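Local coordinates for protein Myo-inositol phosphohydrolase (Mitsuokella multacida, PDB 4WU3) that probably removes phosphate groups from inositol polyphosphates such as phytate, using protein-tyrosine-phosphatase-like catalytic domains, at residues I418-Q423 / H537-A542; A509-W514 / A544-A549; L60-R65 / A244-T249; S95-K100 / W237-S242. The protein carries 2 engineered substitutions. One frame throughout, in Å; residues are numbered along the deposited sequence.

Contact 1: I418-Q423 / H537-A542. Engineered in segment 537-542: S540 (natural residue Cys). With 4IP (inositol-(1,3,4,5)-tetrakisphosphate), chain F.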
# COMPACT_ATOMS: atom_id res chain seq x y z
N ILE A 418 -6.79 44.52 21.83
CA ILE A 418 -5.94 43.60 21.09
C ILE A 418 -6.75 42.32 20.89
O ILE A 418 -7.16 41.68 21.87
CB ILE A 418 -4.64 43.30 21.86
CG1 ILE A 418 -3.79 44.58 22.04
CG2 ILE A 418 -3.84 42.21 21.16
CD1 ILE A 418 -3.44 45.31 20.75
N MET A 419 -7.01 41.99 19.63
CA MET A 419 -7.76 40.80 19.29
C MET A 419 -6.80 39.69 18.87
O MET A 419 -6.34 39.64 17.73
CB MET A 419 -8.76 41.09 18.16
CG MET A 419 -9.67 42.29 18.40
SD MET A 419 -10.82 42.10 19.79
CE MET A 419 -11.88 40.77 19.21
N ASP A 420 -6.46 38.82 19.82
CA ASP A 420 -5.52 37.74 19.58
C ASP A 420 -6.30 36.58 18.96
O ASP A 420 -7.16 35.99 19.60
CB ASP A 420 -4.88 37.34 20.91
CG ASP A 420 -4.02 36.09 20.82
OD1 ASP A 420 -3.72 35.61 19.71
OD2 ASP A 420 -3.65 35.57 21.90
N LEU A 421 -5.99 36.26 17.70
CA LEU A 421 -6.76 35.27 16.96
C LEU A 421 -6.12 33.90 16.91
O LEU A 421 -6.48 33.08 16.08
CB LEU A 421 -6.96 35.75 15.53
CG LEU A 421 -7.59 37.13 15.34
CD1 LEU A 421 -7.42 37.60 13.90
CD2 LEU A 421 -9.05 37.09 15.73
N ARG A 422 -5.18 33.63 17.81
CA ARG A 422 -4.35 32.43 17.71
C ARG A 422 -4.85 31.22 18.52
O ARG A 422 -4.91 31.27 19.75
CB ARG A 422 -2.94 32.76 18.16
CG ARG A 422 -2.30 33.90 17.38
CD ARG A 422 -0.87 34.09 17.84
NE ARG A 422 -0.00 33.00 17.41
CZ ARG A 422 1.30 32.94 17.66
NH1 ARG A 422 1.90 33.91 18.34
NH2 ARG A 422 2.01 31.91 17.21
N GLN A 423 -5.17 30.13 17.82
CA GLN A 423 -5.57 28.91 18.52
C GLN A 423 -4.37 28.28 19.21
O GLN A 423 -4.48 27.75 20.31
CB GLN A 423 -6.18 27.88 17.57
CG GLN A 423 -6.63 26.63 18.32
CD GLN A 423 -7.24 25.57 17.44
OE1 GLN A 423 -6.63 25.11 16.46
NE2 GLN A 423 -8.45 25.13 17.80
N HIS A 537 -7.41 45.95 17.17
CA HIS A 537 -6.15 45.55 16.56
C HIS A 537 -6.04 44.04 16.48
O HIS A 537 -5.86 43.37 17.48
CB HIS A 537 -4.96 46.09 17.34
CG HIS A 537 -3.65 45.67 16.76
ND1 HIS A 537 -3.00 46.40 15.79
CD2 HIS A 537 -2.89 44.57 16.96
CE1 HIS A 537 -1.88 45.79 15.45
NE2 HIS A 537 -1.79 44.67 16.15
N PHE A 538 -6.16 43.51 15.27
CA PHE A 538 -6.09 42.08 15.07
C PHE A 538 -4.66 41.62 14.85
O PHE A 538 -3.91 42.25 14.11
CB PHE A 538 -6.91 41.67 13.87
CG PHE A 538 -8.37 41.88 14.04
CD1 PHE A 538 -9.16 40.92 14.63
CD2 PHE A 538 -8.96 43.05 13.60
CE1 PHE A 538 -10.52 41.13 14.78
CE2 PHE A 538 -10.31 43.27 13.76
CZ PHE A 538 -11.10 42.30 14.35
N HIS A 539 -4.30 40.52 15.49
CA HIS A 539 -3.03 39.87 15.20
C HIS A 539 -3.21 38.36 15.20
O HIS A 539 -4.11 37.82 15.83
CB HIS A 539 -1.92 40.29 16.19
CG HIS A 539 -1.90 39.50 17.46
ND1 HIS A 539 -1.33 38.25 17.56
CD2 HIS A 539 -2.41 39.77 18.68
CE1 HIS A 539 -1.49 37.79 18.79
NE2 HIS A 539 -2.14 38.69 19.49
N SER A 540 -2.35 37.69 14.45
CA SER A 540 -2.26 36.25 14.53
C SER A 540 -0.76 35.97 14.62
O SER A 540 -0.08 36.64 15.39
CB SER A 540 -2.92 35.60 13.32
OG SER A 540 -2.72 36.39 12.17
N GLN A 541 -0.25 35.00 13.87
CA GLN A 541 1.18 34.69 13.94
C GLN A 541 1.93 35.65 13.04
O GLN A 541 2.85 36.32 13.48
CB GLN A 541 1.46 33.23 13.52
CG GLN A 541 2.82 32.69 13.97
CD GLN A 541 3.99 33.15 13.10
OE1 GLN A 541 3.83 33.42 11.91
NE2 GLN A 541 5.17 33.20 13.68
N ALA A 542 1.49 35.72 11.78
CA ALA A 542 2.17 36.54 10.77
C ALA A 542 1.40 37.79 10.36
O ALA A 542 1.88 38.58 9.55
CB ALA A 542 2.44 35.68 9.55
C1 4IP F . -0.20 32.52 8.39
O1 4IP F . -0.70 33.79 8.81
C2 4IP F . 1.10 32.20 9.12
O2 4IP F . 2.03 33.26 8.93
C3 4IP F . 1.73 30.92 8.61
O3 4IP F . 2.96 30.68 9.30
C4 4IP F . 1.99 30.98 7.10
O4 4IP F . 2.50 29.71 6.66
C5 4IP F . 0.70 31.30 6.36
O5 4IP F . 0.95 31.42 4.96
C6 4IP F . 0.06 32.59 6.88
O6 4IP F . -1.17 32.84 6.20
P1 4IP F . -1.59 33.97 10.14
O1P 4IP F . -2.91 33.34 9.79
O2P 4IP F . -1.62 35.47 10.31
O3P 4IP F . -0.81 33.26 11.22
P3 4IP F . 3.19 29.29 10.09
O4P 4IP F . 2.66 28.24 9.14
O5P 4IP F . 2.39 29.46 11.36
O6P 4IP F . 4.68 29.21 10.29
P4 4IP F . 3.85 29.58 5.78
O7P 4IP F . 4.87 30.42 6.51
O8P 4IP F . 4.13 28.10 5.83
O9P 4IP F . 3.45 30.12 4.43
P5 4IP F . -0.15 30.88 3.90
OPF 4IP F . -0.87 29.74 4.61
OPG 4IP F . 0.70 30.45 2.72
OPH 4IP F . -1.03 32.08 3.64
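M419 and F538 face each other in register on parallel strands 418-422 and 537-539, whose axes approach to 4.7 Å at 22°. These are two strands of the mixed sheet of a protein-tyrosine-phosphatase-like domain, and 540-542 opens the phosphate-binding P-loop. The backbones are joined by three hydrogen bonds, M419 N to H537 O (2.8 Å), H539 N to M419 O and L421 N to H539 O. On one side of the sheet, M419 and F538 lie alongside each other, CG of M419 making a CH-pi contact over the ring face, while L421 CD1 meets F538 CD1 at 3.8 Å. On the other side, CD1 of I418 covers CB of H537, and CG2 of I418 sits at the edge of the H539 ring. A chi1 of 84° sets that ring between its backbone N and carbonyl carbon, which lets ND1 donate in the ring plane to a lone pair of S540 O (3.0 Å, 174°). NE2 bonds E493, and the D420 carboxylate crosses the ring obliquely, OD1 nearest CE1; OD1 closes an Asx turn with R422 N, while OD2 is bonded to Y504. A leucine in place of H539 would probably leave S540 O and E493 without these ring partners, and the start of the P-loop freer to shift. R422, paired with E395, D345 and E424, runs past S540 and lays one guanidinium face over Q541. S540, an engineered replacement of cysteine, is modelled with OG doubtfully close to O2P of the inositol tetrakisphosphate, and Q541 N donates to O3P at 3.2 Å.

Contact 2: A509-W514 / A544-A549. With 4IP (inositol-(1,3,4,5)-tetrakisphosphate), chain F.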
# COMPACT_ATOMS: atom_id res chain seq x y z
N ALA A 509 -8.53 30.79 16.74
CA ALA A 509 -8.70 30.44 15.33
C ALA A 509 -7.54 29.59 14.85
O ALA A 509 -6.38 29.92 15.08
CB ALA A 509 -8.83 31.70 14.49
N THR A 510 -7.85 28.47 14.20
CA THR A 510 -6.83 27.53 13.75
C THR A 510 -6.06 28.12 12.58
O THR A 510 -6.65 28.69 11.67
CB THR A 510 -7.44 26.19 13.34
OG1 THR A 510 -8.15 25.64 14.45
CG2 THR A 510 -6.34 25.22 12.90
N ASP A 511 -4.74 27.97 12.62
CA ASP A 511 -3.87 28.52 11.60
C ASP A 511 -4.10 27.86 10.23
O ASP A 511 -4.42 26.67 10.15
CB ASP A 511 -2.41 28.35 12.03
CG ASP A 511 -1.45 29.14 11.17
OD1 ASP A 511 -1.90 29.88 10.27
OD2 ASP A 511 -0.24 29.02 11.42
N HIS A 512 -3.96 28.67 9.17
CA HIS A 512 -4.08 28.23 7.77
C HIS A 512 -5.50 28.06 7.25
O HIS A 512 -5.69 27.90 6.05
CB HIS A 512 -3.30 26.93 7.51
CG HIS A 512 -1.89 26.97 7.99
ND1 HIS A 512 -0.91 27.73 7.39
CD2 HIS A 512 -1.28 26.34 9.03
CE1 HIS A 512 0.23 27.58 8.03
NE2 HIS A 512 0.04 26.73 9.03
N ILE A 513 -6.51 28.07 8.12
CA ILE A 513 -7.86 27.70 7.69
C ILE A 513 -8.88 28.80 7.90
O ILE A 513 -8.69 29.71 8.70
CB ILE A 513 -8.36 26.38 8.34
CG1 ILE A 513 -8.88 26.61 9.75
CG2 ILE A 513 -7.27 25.33 8.38
CD1 ILE A 513 -9.51 25.36 10.35
N TRP A 514 -9.97 28.70 7.15
CA TRP A 514 -11.05 29.67 7.26
C TRP A 514 -11.61 29.60 8.68
O TRP A 514 -11.91 28.52 9.17
CB TRP A 514 -12.13 29.36 6.23
CG TRP A 514 -13.33 30.20 6.40
CD1 TRP A 514 -14.53 29.81 6.89
CD2 TRP A 514 -13.44 31.60 6.10
NE1 TRP A 514 -15.40 30.87 6.91
CE2 TRP A 514 -14.75 31.98 6.43
CE3 TRP A 514 -12.57 32.55 5.57
CZ2 TRP A 514 -15.21 33.28 6.26
CZ3 TRP A 514 -13.02 33.84 5.41
CH2 TRP A 514 -14.33 34.20 5.75
N ALA A 544 -1.20 37.73 8.55
CA ALA A 544 -1.61 37.48 7.16
C ALA A 544 -2.98 36.81 7.08
O ALA A 544 -4.01 37.50 7.07
CB ALA A 544 -0.56 36.64 6.44
N GLY A 545 -2.99 35.47 7.07
CA GLY A 545 -4.21 34.67 6.86
C GLY A 545 -5.38 34.98 7.78
O GLY A 545 -6.41 35.53 7.35
N ARG A 546 -5.24 34.62 9.04
CA ARG A 546 -6.29 34.85 10.02
C ARG A 546 -6.57 36.33 10.26
O ARG A 546 -7.73 36.74 10.30
CB ARG A 546 -5.93 34.16 11.32
CG ARG A 546 -6.05 32.65 11.23
CD ARG A 546 -5.44 31.98 12.45
NE ARG A 546 -3.99 32.13 12.44
CZ ARG A 546 -3.18 31.64 13.37
NH1 ARG A 546 -3.69 30.96 14.40
NH2 ARG A 546 -1.86 31.82 13.28
N THR A 547 -5.53 37.13 10.39
CA THR A 547 -5.68 38.56 10.63
C THR A 547 -6.44 39.28 9.51
O THR A 547 -7.36 40.06 9.78
CB THR A 547 -4.31 39.22 10.83
OG1 THR A 547 -3.78 38.84 12.10
CG2 THR A 547 -4.41 40.74 10.76
N THR A 548 -6.06 39.02 8.26
CA THR A 548 -6.69 39.67 7.12
C THR A 548 -8.12 39.17 6.89
O THR A 548 -8.99 39.94 6.48
CB THR A 548 -5.89 39.48 5.82
OG1 THR A 548 -4.52 39.82 6.04
CG2 THR A 548 -6.45 40.37 4.74
N ALA A 549 -8.35 37.90 7.18
CA ALA A 549 -9.71 37.35 7.16
C ALA A 549 -10.64 38.12 8.11
O ALA A 549 -11.70 38.60 7.71
CB ALA A 549 -9.68 35.87 7.53
C1 4IP F . -0.20 32.52 8.39
O1 4IP F . -0.70 33.79 8.81
C2 4IP F . 1.10 32.20 9.12
O2 4IP F . 2.03 33.26 8.93
C3 4IP F . 1.73 30.92 8.61
O3 4IP F . 2.96 30.68 9.30
C4 4IP F . 1.99 30.98 7.10
O4 4IP F . 2.50 29.71 6.66
C5 4IP F . 0.70 31.30 6.36
O5 4IP F . 0.95 31.42 4.96
C6 4IP F . 0.06 32.59 6.88
O6 4IP F . -1.17 32.84 6.20
P1 4IP F . -1.59 33.97 10.14
O1P 4IP F . -2.91 33.34 9.79
O2P 4IP F . -1.62 35.47 10.31
O3P 4IP F . -0.81 33.26 11.22
P3 4IP F . 3.19 29.29 10.09
O4P 4IP F . 2.66 28.24 9.14
O5P 4IP F . 2.39 29.46 11.36
O6P 4IP F . 4.68 29.21 10.29
P4 4IP F . 3.85 29.58 5.78
O7P 4IP F . 4.87 30.42 6.51
O8P 4IP F . 4.13 28.10 5.83
O9P 4IP F . 3.45 30.12 4.43
P5 4IP F . -0.15 30.88 3.90
OPF 4IP F . -0.87 29.74 4.61
OPG 4IP F . 0.70 30.45 2.72
OPH 4IP F . -1.03 32.08 3.64
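R546, the arginine that ends the P-loop and lies in the first turn of helix 545-558, reaches the loop after strand 503-509 at A509 and D511. Its CG is anti to the carbonyl carbon (chi1 -72°) and the chain bends at chi3, bringing the guanidinium edge-on to phosphate P1 of the ligand. Three N-H groups hold that phosphate: R546 N and NE both donate to O1P, the former at 2.8 Å, and NH2 meets O3P at 2.7 Å, almost straight at 177°. NH1 turns to the protein and donates, in the guanidinium plane, to A509 O at 3.0 Å; E424 is a second, acidic partner. D511 stacks its carboxylate on one guanidinium face, the planes 9° apart and CB over the centre, and OD1 lies 3.6 Å from NH2, an ion pair without a directed N-H. Replacing R546 with a methionine would probably cost O1P and O3P their side-chain donors and leave D511 without the cation beneath it. A544 N adds a bond to O2P at 2.9 Å. With its edges given to anion and carbonyl and a face to D511, the guanidinium is probably held against rotation, its N-H groups kept on the phosphate.

Contact 3: L60-R65 / A244-T249. With PO4 (phosphate ion), chain G.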
# COMPACT_ATOMS: atom_id res chain seq x y z
N LEU A 60 -33.80 -3.53 -7.64
CA LEU A 60 -32.77 -3.59 -6.63
C LEU A 60 -31.44 -3.29 -7.32
O LEU A 60 -31.23 -3.69 -8.46
CB LEU A 60 -32.72 -4.97 -5.99
CG LEU A 60 -33.86 -5.34 -5.05
CD1 LEU A 60 -33.65 -6.74 -4.50
CD2 LEU A 60 -33.98 -4.34 -3.91
N PRO A 61 -30.54 -2.59 -6.62
CA PRO A 61 -29.27 -2.25 -7.23
C PRO A 61 -28.29 -3.41 -7.27
O PRO A 61 -28.54 -4.47 -6.72
CB PRO A 61 -28.73 -1.16 -6.33
CG PRO A 61 -29.30 -1.46 -4.99
CD PRO A 61 -30.66 -2.07 -5.24
N ARG A 62 -27.18 -3.16 -7.94
CA ARG A 62 -26.05 -4.06 -8.07
C ARG A 62 -25.56 -4.60 -6.73
O ARG A 62 -25.40 -3.86 -5.77
CB ARG A 62 -24.93 -3.30 -8.78
CG ARG A 62 -23.61 -4.02 -8.93
CD ARG A 62 -22.59 -3.10 -9.57
NE ARG A 62 -21.31 -3.76 -9.83
CZ ARG A 62 -20.17 -3.12 -10.02
NH1 ARG A 62 -20.13 -1.79 -9.99
NH2 ARG A 62 -19.06 -3.80 -10.24
N ASN A 63 -25.34 -5.91 -6.69
CA ASN A 63 -24.77 -6.57 -5.52
C ASN A 63 -25.59 -6.41 -4.26
O ASN A 63 -25.04 -6.46 -3.16
CB ASN A 63 -23.33 -6.08 -5.28
CG ASN A 63 -22.37 -6.63 -6.30
OD1 ASN A 63 -22.51 -7.78 -6.73
ND2 ASN A 63 -21.41 -5.81 -6.73
N PHE A 64 -26.89 -6.23 -4.40
CA PHE A 64 -27.74 -6.15 -3.23
C PHE A 64 -27.75 -7.49 -2.49
O PHE A 64 -27.87 -8.54 -3.11
CB PHE A 64 -29.17 -5.78 -3.60
CG PHE A 64 -30.09 -5.75 -2.42
CD1 PHE A 64 -30.22 -4.60 -1.66
CD2 PHE A 64 -30.77 -6.89 -2.03
CE1 PHE A 64 -31.03 -4.59 -0.54
CE2 PHE A 64 -31.58 -6.87 -0.92
CZ PHE A 64 -31.71 -5.72 -0.17
N ARG A 65 -27.63 -7.45 -1.17
CA ARG A 65 -27.87 -8.65 -0.38
C ARG A 65 -28.33 -8.27 1.01
O ARG A 65 -28.03 -7.18 1.49
CB ARG A 65 -26.64 -9.55 -0.29
CG ARG A 65 -25.48 -8.99 0.53
CD ARG A 65 -24.61 -8.06 -0.31
NE ARG A 65 -23.25 -7.95 0.21
CZ ARG A 65 -22.30 -7.20 -0.34
NH1 ARG A 65 -22.56 -6.48 -1.42
NH2 ARG A 65 -21.10 -7.16 0.18
N ALA A 244 -19.39 0.14 -5.65
CA ALA A 244 -19.68 -1.12 -6.32
C ALA A 244 -20.33 -2.14 -5.38
O ALA A 244 -20.80 -3.18 -5.82
CB ALA A 244 -18.40 -1.69 -6.91
N GLY A 245 -20.36 -1.84 -4.09
CA GLY A 245 -20.88 -2.76 -3.10
C GLY A 245 -19.95 -3.95 -2.95
O GLY A 245 -20.36 -5.04 -2.52
N MET A 246 -18.68 -3.73 -3.29
CA MET A 246 -17.67 -4.76 -3.22
C MET A 246 -16.74 -4.58 -2.02
O MET A 246 -17.03 -5.10 -0.95
CB MET A 246 -16.88 -4.82 -4.53
CG MET A 246 -17.75 -5.28 -5.69
SD MET A 246 -16.92 -5.41 -7.29
CE MET A 246 -15.89 -6.84 -6.97
N GLY A 247 -15.64 -3.84 -2.18
CA GLY A 247 -14.64 -3.70 -1.12
C GLY A 247 -15.07 -3.03 0.19
O GLY A 247 -15.15 -3.67 1.25
N ARG A 248 -15.34 -1.74 0.12
CA ARG A 248 -15.67 -0.99 1.32
C ARG A 248 -16.94 -1.54 1.93
O ARG A 248 -17.07 -1.63 3.15
CB ARG A 248 -15.82 0.50 1.03
CG ARG A 248 -14.53 1.19 0.65
CD ARG A 248 -14.78 2.55 -0.01
NE ARG A 248 -15.35 2.44 -1.37
CZ ARG A 248 -15.67 3.49 -2.11
NH1 ARG A 248 -16.17 3.32 -3.33
NH2 ARG A 248 -15.51 4.73 -1.64
N THR A 249 -17.89 -1.93 1.07
CA THR A 249 -19.17 -2.47 1.54
C THR A 249 -18.96 -3.79 2.29
O THR A 249 -19.53 -4.00 3.35
CB THR A 249 -20.18 -2.64 0.39
OG1 THR A 249 -20.63 -1.35 -0.05
CG2 THR A 249 -21.39 -3.43 0.83
P PO4 G . -16.34 -0.53 -3.54
O1 PO4 G . -15.58 -1.39 -4.52
O2 PO4 G . -17.51 -1.35 -3.06
O3 PO4 G . -16.81 0.74 -4.20
O4 PO4 G . -15.49 -0.14 -2.35
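N63, third residue of the type II turn P61-F64, reaches the P-loop at A244, and its side chain can be traced outward. CB lies 3.9 Å from A244 O and somewhat farther from G245 O. With CG anti to the carbonyl carbon (chi1 -73°), the amide turns toward A244, and ND2 donates to A244 O at 2.8 Å, in the amide plane and nearly along the C=O axis; the same nitrogen rests against CG of M246. R62, before it in the turn, is extended from CG to NE and spreads its guanidinium over the methyl of A244, R62 NH1 lying 3.5 Å from A244 CB, with NH2 approaching SD of M246. R65 comes from the far end. Bent at chi2, it directs NH1 to G245 O (2.9 Å, 173°) and to N63 O (3.0 Å), both within the guanidinium plane, so one nitrogen ties turn and loop together; T249 CG2 packs near NH2. G245 has positive phi, and a side chain there would head for N63. On the inner side of the loop, A244 N, M246 N and R248 N donate to a bound phosphate ion, and R248 adds NE and NH1, the latter to O3 at 2.8 Å. The outward carbonyls of A244 and G245 are thus satisfied by N63 and R65, an arrangement consistent with keeping the amide N-H groups turned inward, ready for an anion.

Contact 4: S95-K100 / W237-S242. Engineered in segment 237-242: S242 (natural residue Cys). With PO4 (phosphate ion), chain G.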
# COMPACT_ATOMS: atom_id res chain seq x y z
N SER A 95 -24.31 -1.88 -4.01
CA SER A 95 -23.70 -0.78 -4.71
C SER A 95 -24.46 0.50 -4.42
O SER A 95 -25.51 0.50 -3.78
CB SER A 95 -23.82 -1.02 -6.21
OG SER A 95 -25.17 -0.81 -6.64
N CYS A 96 -23.97 1.61 -4.96
CA CYS A 96 -24.72 2.82 -4.89
C CYS A 96 -26.01 2.59 -5.67
O CYS A 96 -26.11 1.65 -6.45
CB CYS A 96 -23.91 4.00 -5.42
SG CYS A 96 -23.38 3.88 -7.13
N PHE A 97 -26.99 3.45 -5.43
CA PHE A 97 -28.34 3.29 -5.95
C PHE A 97 -28.92 4.60 -6.49
O PHE A 97 -28.65 5.69 -5.97
CB PHE A 97 -29.28 2.73 -4.85
CG PHE A 97 -29.09 3.36 -3.48
CD1 PHE A 97 -29.53 4.65 -3.22
CD2 PHE A 97 -28.47 2.65 -2.46
CE1 PHE A 97 -29.35 5.22 -1.98
CE2 PHE A 97 -28.29 3.22 -1.20
CZ PHE A 97 -28.73 4.51 -0.96
N SER A 98 -29.71 4.48 -7.56
CA SER A 98 -30.55 5.56 -8.03
C SER A 98 -31.73 5.71 -7.07
O SER A 98 -31.90 4.92 -6.13
CB SER A 98 -31.09 5.28 -9.44
OG SER A 98 -32.17 4.36 -9.39
N GLU A 99 -32.55 6.73 -7.28
CA GLU A 99 -33.69 6.94 -6.41
C GLU A 99 -34.70 5.79 -6.48
O GLU A 99 -35.18 5.32 -5.46
CB GLU A 99 -34.38 8.25 -6.77
CG GLU A 99 -35.42 8.69 -5.77
CD GLU A 99 -35.98 10.06 -6.10
OE1 GLU A 99 -36.07 10.39 -7.30
OE2 GLU A 99 -36.35 10.81 -5.17
N LYS A 100 -35.03 5.33 -7.68
CA LYS A 100 -35.92 4.18 -7.83
C LYS A 100 -35.33 2.90 -7.22
O LYS A 100 -36.06 2.03 -6.73
CB LYS A 100 -36.28 3.94 -9.29
CG LYS A 100 -37.16 5.02 -9.90
CD LYS A 100 -37.60 4.66 -11.31
CE LYS A 100 -38.22 5.85 -12.02
NZ LYS A 100 -39.44 6.30 -11.32
N TRP A 237 -32.39 -0.69 11.12
CA TRP A 237 -31.95 -1.48 9.99
C TRP A 237 -30.85 -0.71 9.29
O TRP A 237 -31.04 0.45 8.95
CB TRP A 237 -33.11 -1.76 9.04
CG TRP A 237 -32.70 -2.64 7.93
CD1 TRP A 237 -31.96 -2.29 6.84
CD2 TRP A 237 -32.98 -4.03 7.79
NE1 TRP A 237 -31.76 -3.37 6.03
CE2 TRP A 237 -32.37 -4.46 6.59
CE3 TRP A 237 -33.67 -4.97 8.56
CZ2 TRP A 237 -32.45 -5.77 6.14
CZ3 TRP A 237 -33.73 -6.27 8.12
CH2 TRP A 237 -33.13 -6.66 6.92
N LEU A 238 -29.71 -1.35 9.11
CA LEU A 238 -28.54 -0.74 8.48
C LEU A 238 -28.31 -1.24 7.06
O LEU A 238 -28.23 -2.44 6.82
CB LEU A 238 -27.29 -1.03 9.31
CG LEU A 238 -27.23 -0.36 10.69
CD1 LEU A 238 -25.84 -0.52 11.30
CD2 LEU A 238 -27.61 1.10 10.61
N HIS A 239 -28.21 -0.31 6.12
CA HIS A 239 -27.89 -0.64 4.75
C HIS A 239 -26.57 0.03 4.39
O HIS A 239 -26.50 1.25 4.33
CB HIS A 239 -28.98 -0.16 3.79
CG HIS A 239 -28.72 -0.54 2.38
ND1 HIS A 239 -29.04 -1.78 1.88
CD2 HIS A 239 -28.12 0.13 1.37
CE1 HIS A 239 -28.66 -1.85 0.61
NE2 HIS A 239 -28.10 -0.70 0.28
N TYR A 240 -25.53 -0.78 4.18
CA TYR A 240 -24.21 -0.28 3.84
C TYR A 240 -24.05 -0.22 2.33
O TYR A 240 -24.47 -1.14 1.59
CB TYR A 240 -23.11 -1.20 4.39
CG TYR A 240 -23.10 -1.34 5.88
CD1 TYR A 240 -22.58 -0.35 6.69
CD2 TYR A 240 -23.59 -2.49 6.49
CE1 TYR A 240 -22.57 -0.48 8.07
CE2 TYR A 240 -23.59 -2.64 7.86
CZ TYR A 240 -23.08 -1.64 8.65
OH TYR A 240 -23.08 -1.78 10.02
N HIS A 241 -23.44 0.85 1.85
CA HIS A 241 -23.10 0.90 0.44
C HIS A 241 -21.87 1.77 0.14
O HIS A 241 -21.53 2.70 0.88
CB HIS A 241 -24.30 1.38 -0.37
CG HIS A 241 -24.38 2.86 -0.50
ND1 HIS A 241 -23.67 3.56 -1.46
CD2 HIS A 241 -25.08 3.78 0.20
CE1 HIS A 241 -23.93 4.85 -1.33
NE2 HIS A 241 -24.78 5.01 -0.33
N SER A 242 -21.21 1.43 -0.96
CA SER A 242 -20.07 2.18 -1.45
C SER A 242 -20.37 2.51 -2.91
O SER A 242 -21.52 2.86 -3.23
CB SER A 242 -18.81 1.35 -1.28
OG SER A 242 -19.06 -0.03 -1.53
P PO4 G . -16.34 -0.53 -3.54
O1 PO4 G . -15.58 -1.39 -4.52
O2 PO4 G . -17.51 -1.35 -3.06
O3 PO4 G . -16.81 0.74 -4.20
O4 PO4 G . -15.49 -0.14 -2.35
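The rings of F97 and H241 meet obliquely, their centroids 4.8 Å apart and their planes at 58°, with F97 CE2 3.5 Å from H241 CD2. The same corner of the phenyl, CE2, also nears CD2 of H239 at 4.0 Å, so F97 touches two histidines that alternate with Y240 along strand 237-241. A chi1 of 42° carries the F97 ring back between its own backbone N and carbonyl carbon, toward that strand. H241 is fenced by backbone as well: S95 O lies 3.7 Å from its CB, and C96 CA packs obliquely against ND1. In its own plane, the H241 ring sends ND1 to a lone pair of S242 O (2.9 Å), while NE2 is bonded to E195; between them these two bonds should hold the ring's rotation. H239, in turn, is held at ND1 by S92 and at NE2 by S94. C96 CB rests against S242 O at 3.4 Å, and C96 itself makes a backbone bond with Y243. Next door, S95 OG bonds C96 O at 2.6 Å. S242, an engineered serine where the natural residue is cysteine, places OG 2.5 Å from O2 of a phosphate ion. A histidine closing a central parallel strand directly before the cysteine position, followed by a loop ending in arginine, is the HCX5R signature of the protein-tyrosine-phosphatase fold.

The four contacts form two pairs. Contacts 3 and 4, first in the chain, have centres 8 Å apart and touch through T249 with S242 and R62 with S95; contact 4 falls, in sequence, between the two segments of contact 3. Contacts 1 and 2 follow, 9 Å apart, their segments alternating, and touch through S540 with T547 and Q423 with T510. The pairs lie on opposite sides of the chain's centre, 39 to 50 Å apart between centres. Each uses a five-stranded mixed sheet of the same strand order and a strand-P-loop-helix unit (237-241 to 247-261; 535-539 to 545-558), consistent with tandem phosphatase-like domains, with a phosphate ion in the first P-loop and an inositol-tetrakisphosphate phosphate in the second.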